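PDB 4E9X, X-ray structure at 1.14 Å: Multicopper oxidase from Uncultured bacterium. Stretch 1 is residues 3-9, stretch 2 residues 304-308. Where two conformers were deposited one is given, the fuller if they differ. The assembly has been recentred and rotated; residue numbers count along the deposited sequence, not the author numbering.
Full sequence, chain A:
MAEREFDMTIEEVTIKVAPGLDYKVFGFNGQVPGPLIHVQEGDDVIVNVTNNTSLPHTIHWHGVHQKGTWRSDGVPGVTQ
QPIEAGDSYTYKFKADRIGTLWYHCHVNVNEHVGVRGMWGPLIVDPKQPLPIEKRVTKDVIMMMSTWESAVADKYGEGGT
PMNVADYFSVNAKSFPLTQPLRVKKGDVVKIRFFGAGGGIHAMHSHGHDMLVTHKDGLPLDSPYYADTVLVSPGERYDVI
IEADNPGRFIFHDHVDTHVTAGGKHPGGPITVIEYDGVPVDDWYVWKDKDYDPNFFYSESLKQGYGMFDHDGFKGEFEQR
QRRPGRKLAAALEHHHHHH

Stretch 1, residues 3-9: EREFDMT
Stretch 2 (304-308) GYGMF

Residues 3-9 form an extended strand, and residues 306-308 form a second strand after the loop residues Gly 304 and Tyr 305. The strands run in the same general direction, 26° apart, with axes 7.7 Å apart at closest approach. Arg 4 CA lies 7.3 Å from Gly 306 CA, and Phe 6 CA lies 6.9 Å from Met 307 CA. No hydrogen bond links the stretches; the contact buries 307 Å², both sides summed, by side chains packing on side chains and backbone.

Aromatic contacts come first. Phe 6 (phi/psi -127/146; chi1 m, -55°; chi2 -57°) points toward the other strand. Met 307 CB sits over one face of its ring, 4.0 Å from the Phe 6 centroid, a CH-pi contact. Phe 6 CE1 also reaches Met 307 N at 3.6 Å and Gly 306 C at 3.7 Å. Gly 306 has phi/psi 146/-163, where a CB would jam against the preceding carbonyl O.

Apolar contacts extend this packing. Met 307 (-120/129; t, t, m) is long and flexible, and has the largest covered area, 92 Å². Its CE meets Met 8 CE at 3.3 Å. Met 8 (-122/150; t, t, chi3 -24°) starts sideways, but its end comes nearer. Met 8 is buried, which suits its apolar end.

Arg 4 (-127/115; m, t, t, chi4 -90°) sets one guanidinium face under Tyr 305 CB, 3.5 Å from Arg 4 CZ. Tyr 305 (-73/150; m, chi2 -60°) points CA-to-CB toward stretch 1, but its end leads away. Both are partly exposed; Arg 4 NE and Tyr 305 OH hydrogen-bond elsewhere in the structure.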

# COMPACT_ATOMS: atom_id res chain seq x y z
N GLU A 3 -22.63 18.83 -25.64
CA GLU A 3 -22.40 17.46 -26.15
C GLU A 3 -21.04 17.36 -26.83
O GLU A 3 -20.69 18.13 -27.75
CB GLU A 3 -23.53 17.09 -27.12
CG GLU A 3 -23.46 15.68 -27.65
CD GLU A 3 -24.53 15.40 -28.73
OE1 GLU A 3 -24.17 15.15 -29.89
OE2 GLU A 3 -25.73 15.43 -28.39
N ARG A 4 -20.23 16.38 -26.40
CA ARG A 4 -18.87 16.17 -26.90
C ARG A 4 -18.76 14.73 -27.36
O ARG A 4 -18.87 13.84 -26.55
CB ARG A 4 -17.82 16.54 -25.86
CG ARG A 4 -17.99 17.97 -25.35
CD ARG A 4 -16.73 18.42 -24.65
NE ARG A 4 -16.97 19.77 -24.08
CZ ARG A 4 -16.69 20.86 -24.81
NH1 ARG A 4 -16.19 20.78 -26.05
NH2 ARG A 4 -16.91 22.06 -24.31
N GLU A 5 -18.57 14.59 -28.66
CA GLU A 5 -18.53 13.29 -29.30
C GLU A 5 -17.15 13.02 -29.88
O GLU A 5 -16.62 13.87 -30.60
CB GLU A 5 -19.58 13.26 -30.44
CG GLU A 5 -19.59 11.93 -31.16
CD GLU A 5 -20.82 11.72 -32.00
OE1 GLU A 5 -21.68 12.63 -32.04
OE2 GLU A 5 -20.96 10.65 -32.64
N PHE A 6 -16.61 11.84 -29.60
CA PHE A 6 -15.28 11.42 -29.95
C PHE A 6 -15.27 10.11 -30.68
O PHE A 6 -16.09 9.26 -30.34
CB PHE A 6 -14.42 11.28 -28.67
CG PHE A 6 -14.44 12.58 -27.87
CD1 PHE A 6 -14.03 13.79 -28.41
CD2 PHE A 6 -14.86 12.60 -26.57
CE1 PHE A 6 -14.02 14.96 -27.70
CE2 PHE A 6 -14.88 13.78 -25.84
CZ PHE A 6 -14.47 15.00 -26.40
N ASP A 7 -14.33 9.94 -31.61
CA ASP A 7 -14.21 8.67 -32.32
C ASP A 7 -12.87 8.05 -31.89
O ASP A 7 -11.83 8.71 -32.05
CB ASP A 7 -14.26 8.83 -33.83
CG ASP A 7 -15.61 9.23 -34.36
OD1 ASP A 7 -16.66 8.63 -33.96
OD2 ASP A 7 -15.74 10.14 -35.23
N MET A 8 -12.91 6.86 -31.31
CA MET A 8 -11.66 6.26 -30.84
C MET A 8 -11.47 4.91 -31.53
O MET A 8 -12.47 4.28 -31.90
CB MET A 8 -11.65 6.12 -29.32
CG MET A 8 -10.32 5.63 -28.72
SD MET A 8 -10.50 5.56 -26.90
CE MET A 8 -11.82 6.78 -26.85
N THR A 9 -10.25 4.49 -31.75
CA THR A 9 -10.00 3.15 -32.29
C THR A 9 -9.10 2.42 -31.25
O THR A 9 -8.60 3.02 -30.29
CB THR A 9 -9.27 3.09 -33.62
OG1 THR A 9 -7.94 3.64 -33.46
CG2 THR A 9 -10.05 3.94 -34.66
N GLY A 304 -7.85 23.34 -24.43
CA GLY A 304 -9.33 23.36 -24.46
C GLY A 304 -9.90 21.95 -24.36
O GLY A 304 -9.24 20.90 -24.28
N TYR A 305 -11.24 21.95 -24.30
CA TYR A 305 -11.88 20.66 -24.17
C TYR A 305 -11.82 19.86 -25.45
O TYR A 305 -11.81 20.46 -26.53
CB TYR A 305 -13.35 20.86 -23.72
CG TYR A 305 -13.37 21.60 -22.39
CD1 TYR A 305 -12.73 21.01 -21.29
CD2 TYR A 305 -13.98 22.84 -22.20
CE1 TYR A 305 -12.70 21.65 -20.05
CE2 TYR A 305 -13.97 23.49 -20.96
CZ TYR A 305 -13.32 22.87 -19.90
OH TYR A 305 -13.27 23.47 -18.63
N GLY A 306 -11.79 18.55 -25.34
CA GLY A 306 -11.75 17.67 -26.49
C GLY A 306 -10.95 16.42 -26.22
O GLY A 306 -10.70 16.08 -25.05
N MET A 307 -10.55 15.73 -27.28
CA MET A 307 -9.77 14.50 -27.19
C MET A 307 -8.45 14.74 -27.93
O MET A 307 -8.41 15.24 -29.08
CB MET A 307 -10.51 13.27 -27.70
CG MET A 307 -9.55 12.05 -27.80
SD MET A 307 -10.46 10.62 -28.52
CE MET A 307 -11.24 10.02 -27.08
N PHE A 308 -7.32 14.43 -27.29
CA PHE A 308 -6.01 14.78 -27.78
C PHE A 308 -5.11 13.57 -27.85
O PHE A 308 -4.82 12.91 -26.85
CB PHE A 308 -5.31 15.83 -26.85
CG PHE A 308 -6.10 17.10 -26.72
CD1 PHE A 308 -5.75 18.19 -27.51
CD2 PHE A 308 -7.17 17.17 -25.83
CE1 PHE A 308 -6.47 19.37 -27.42
CE2 PHE A 308 -7.90 18.35 -25.81
CZ PHE A 308 -7.54 19.45 -26.58